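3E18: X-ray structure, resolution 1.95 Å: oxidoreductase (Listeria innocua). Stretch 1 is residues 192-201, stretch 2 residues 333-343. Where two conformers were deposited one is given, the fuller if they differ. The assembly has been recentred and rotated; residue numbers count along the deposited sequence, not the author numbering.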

# COMPACT_ATOMS: atom_id res chain seq x y z
N ASN A 192 -16.24 -13.05 5.34
CA ASN A 192 -17.00 -11.99 4.69
C ASN A 192 -16.20 -10.70 4.70
O ASN A 192 -15.48 -10.43 5.65
CB ASN A 192 -18.32 -11.76 5.42
CG ASN A 192 -19.34 -12.86 5.17
OD1 ASN A 192 -19.25 -13.61 4.20
ND2 ASN A 192 -20.34 -12.94 6.05
N VAL A 193 -16.34 -9.91 3.64
CA VAL A 193 -15.75 -8.57 3.58
C VAL A 193 -16.47 -7.66 4.58
O VAL A 193 -17.69 -7.60 4.58
CB VAL A 193 -15.81 -7.98 2.16
CG1 VAL A 193 -15.34 -6.53 2.14
CG2 VAL A 193 -14.96 -8.81 1.22
N LYS A 194 -15.69 -7.00 5.43
CA LYS A 194 -16.18 -6.03 6.39
C LYS A 194 -16.16 -4.61 5.82
O LYS A 194 -17.12 -3.87 5.96
CB LYS A 194 -15.34 -6.09 7.67
CG LYS A 194 -15.98 -5.38 8.86
CD LYS A 194 -14.94 -4.75 9.78
CE LYS A 194 -14.54 -5.67 10.92
NZ LYS A 194 -15.62 -5.77 11.95
N SER A 195 -15.06 -4.23 5.16
CA SER A 195 -14.95 -2.88 4.63
C SER A 195 -14.05 -2.79 3.40
O SER A 195 -13.19 -3.64 3.19
CB SER A 195 -14.44 -1.92 5.71
OG SER A 195 -13.10 -2.21 6.08
N VAL A 196 -14.26 -1.74 2.60
CA VAL A 196 -13.50 -1.50 1.36
C VAL A 196 -13.29 -0.00 1.20
O VAL A 196 -14.25 0.77 1.29
CB VAL A 196 -14.31 -1.93 0.10
CG1 VAL A 196 -13.43 -1.93 -1.15
CG2 VAL A 196 -14.98 -3.25 0.28
N SER A 197 -12.05 0.42 0.92
CA SER A 197 -11.81 1.78 0.47
C SER A 197 -11.10 1.58 -0.86
O SER A 197 -10.49 0.55 -1.07
CB SER A 197 -10.91 2.52 1.45
OG SER A 197 -9.62 1.96 1.54
N ALA A 198 -11.21 2.54 -1.76
CA ALA A 198 -10.60 2.40 -3.09
C ALA A 198 -10.38 3.74 -3.70
O ALA A 198 -11.04 4.72 -3.35
CB ALA A 198 -11.50 1.54 -4.02
N ASN A 199 -9.43 3.78 -4.63
CA ASN A 199 -9.20 4.96 -5.43
C ASN A 199 -8.88 4.46 -6.82
O ASN A 199 -8.21 3.44 -6.98
CB ASN A 199 -8.11 5.87 -4.81
CG ASN A 199 -7.08 6.35 -5.85
OD1 ASN A 199 -7.35 7.26 -6.66
ND2 ASN A 199 -5.88 5.77 -5.79
N LEU A 200 -9.42 5.15 -7.82
CA LEU A 200 -9.22 4.75 -9.21
C LEU A 200 -8.22 5.67 -9.89
O LEU A 200 -8.09 6.84 -9.54
CB LEU A 200 -10.55 4.81 -9.98
CG LEU A 200 -11.78 4.06 -9.46
CD1 LEU A 200 -13.02 4.36 -10.32
CD2 LEU A 200 -11.53 2.57 -9.39
N SER A 201 -7.53 5.14 -10.88
CA SER A 201 -6.62 5.96 -11.66
C SER A 201 -7.26 6.37 -12.99
O SER A 201 -7.78 5.53 -13.70
CB SER A 201 -5.32 5.21 -11.93
OG SER A 201 -4.53 5.93 -12.86
N LYS A 333 -20.49 -7.95 -6.02
CA LYS A 333 -20.85 -7.06 -4.93
C LYS A 333 -19.63 -6.28 -4.42
O LYS A 333 -19.75 -5.12 -4.04
CB LYS A 333 -21.47 -7.85 -3.78
CG LYS A 333 -22.95 -8.14 -3.91
CD LYS A 333 -23.47 -8.81 -2.64
CE LYS A 333 -23.85 -7.81 -1.54
NZ LYS A 333 -25.05 -6.98 -1.88
N LEU A 334 -18.46 -6.93 -4.43
CA LEU A 334 -17.22 -6.27 -4.02
C LEU A 334 -16.79 -5.21 -5.03
O LEU A 334 -16.37 -4.12 -4.64
CB LEU A 334 -16.09 -7.30 -3.78
CG LEU A 334 -14.69 -6.84 -3.34
CD1 LEU A 334 -14.78 -5.92 -2.15
CD2 LEU A 334 -13.81 -8.03 -2.98
N ILE A 335 -16.93 -5.52 -6.31
CA ILE A 335 -16.67 -4.55 -7.36
C ILE A 335 -17.59 -3.31 -7.25
O ILE A 335 -17.15 -2.16 -7.44
CB ILE A 335 -16.78 -5.21 -8.75
CG1 ILE A 335 -15.55 -6.11 -8.98
CG2 ILE A 335 -16.87 -4.17 -9.85
CD1 ILE A 335 -15.69 -7.07 -10.18
N GLU A 336 -18.86 -3.55 -6.92
CA GLU A 336 -19.82 -2.48 -6.68
C GLU A 336 -19.43 -1.62 -5.48
O GLU A 336 -19.50 -0.38 -5.56
CB GLU A 336 -21.23 -3.06 -6.51
CG GLU A 336 -21.79 -3.60 -7.82
CD GLU A 336 -23.08 -4.36 -7.66
OE1 GLU A 336 -23.37 -4.89 -6.56
OE2 GLU A 336 -23.83 -4.42 -8.65
N ALA A 337 -19.00 -2.26 -4.38
CA ALA A 337 -18.43 -1.55 -3.21
C ALA A 337 -17.21 -0.71 -3.57
O ALA A 337 -17.05 0.40 -3.09
CB ALA A 337 -18.10 -2.51 -2.10
N ILE A 338 -16.35 -1.25 -4.44
CA ILE A 338 -15.13 -0.55 -4.84
C ILE A 338 -15.49 0.72 -5.60
O ILE A 338 -14.95 1.79 -5.32
CB ILE A 338 -14.21 -1.48 -5.68
CG1 ILE A 338 -13.45 -2.42 -4.74
CG2 ILE A 338 -13.24 -0.69 -6.56
CD1 ILE A 338 -12.78 -3.59 -5.43
N PHE A 339 -16.41 0.60 -6.55
CA PHE A 339 -16.82 1.74 -7.37
C PHE A 339 -17.48 2.83 -6.54
O PHE A 339 -17.21 4.02 -6.72
CB PHE A 339 -17.74 1.29 -8.49
CG PHE A 339 -16.99 0.76 -9.67
CD1 PHE A 339 -15.97 1.51 -10.25
CD2 PHE A 339 -17.31 -0.47 -10.22
CE1 PHE A 339 -15.27 1.03 -11.34
CE2 PHE A 339 -16.62 -0.95 -11.34
CZ PHE A 339 -15.61 -0.19 -11.89
N GLU A 340 -18.32 2.40 -5.60
CA GLU A 340 -18.97 3.30 -4.67
C GLU A 340 -17.94 3.99 -3.75
O GLU A 340 -18.02 5.21 -3.54
CB GLU A 340 -19.99 2.53 -3.83
CG GLU A 340 -20.80 3.43 -2.89
CD GLU A 340 -21.58 2.66 -1.84
OE1 GLU A 340 -21.87 1.46 -2.05
OE2 GLU A 340 -21.91 3.27 -0.81
N ALA A 341 -16.98 3.23 -3.23
CA ALA A 341 -15.94 3.76 -2.35
C ALA A 341 -15.12 4.83 -3.04
O ALA A 341 -14.87 5.89 -2.47
CB ALA A 341 -15.03 2.62 -1.83
N ALA A 342 -14.73 4.57 -4.28
CA ALA A 342 -13.96 5.55 -5.04
C ALA A 342 -14.76 6.79 -5.47
O ALA A 342 -14.24 7.91 -5.44
CB ALA A 342 -13.33 4.88 -6.22
N GLU A 343 -16.01 6.60 -5.88
CA GLU A 343 -16.82 7.75 -6.32
C GLU A 343 -17.26 8.65 -5.15
O GLU A 343 -17.37 9.85 -5.32
CB GLU A 343 -18.01 7.31 -7.20
CG GLU A 343 -19.28 6.88 -6.46
CD GLU A 343 -20.56 7.36 -7.14
OE1 GLU A 343 -20.50 8.34 -7.92
OE2 GLU A 343 -21.62 6.76 -6.88

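The helix of residues 333-343 lies across the strand that begins at Val193, their N-to-C directions 68° apart and their axes 6.3 Å apart at closest approach. No hydrogen bond links the two elements. Within the helix, i to i+4 bonds run from Ala337 N to Lys333 O (3.0 Å) through Glu343 N to Phe339 O (3.0 Å); the contact with the strand buries 453 Å² in total and consists chiefly of van der Waals packing. The strand alternates accordingly: Val196, Ala198 and Leu200 point toward the helix, while Ser195, Ser197 and Asn199 point away.

Lys333 opens the helical stretch without touching the strand. Leu334 follows, its CA-to-CB bond directed sideways but the end of its side chain coming nearer, so that CD1 packs 3.6 Å from Val196 CG2. The same methyl lies 4.4 Å from Val193 CG1, a looser contact in keeping with the wider backbone spacing here, where the CA atoms of Val193 and Leu334 are 8.1 Å apart. Ile335 points away and Glu336 is out of reach.

One turn on from Lys333, Ala337 points toward the strand and sets its CB 4.0 Å from Val196 CG2. Ile338, directed sideways, continues around the same valine, with its CG1 3.6 Å from Val196 CG1. The side chain of Val196, with chi1 in the t rotamer, thus meets those of Leu334, Ala337 and Ile338, and the helical stretch covers 75 Å² of the residue as a whole. Ile338 also reaches Ala198, whose CB lies 3.8 Å from Ile338 CG2 and 3.7 Å from Ile338 O.

Phe339 begins away from the strand, yet its ring comes back within range: Leu200 CD1 sits at the ring edge, near its plane, 4.1 Å from Phe339 CD1. Glu340 remains exposed and makes no contact.

The closest backbone approaches come at Ala341 and Ala342, where the short side chains accompany CA separations of 5.4 Å between Ser197 and Ala341 and 4.8 Å between Asn199 and Ala342. Ala341 CB rests against the strand backbone, 3.7 Å from Val196 O, 4.0 Å from Ser197 CA and 3.8 Å from Ala198 N. Ala342 packs its CB 3.7 Å from Leu200 CG, a purely dispersive contact. Its CA approaches Ala198 O at 3.5 Å, with an angle of 131° at the hydrogen, a CA-H...O contact, at most a weak attraction, in an interface whose side-chain contacts are apolar. Glu343, pointing away and exposed, ends the stretch beyond contact with the strand.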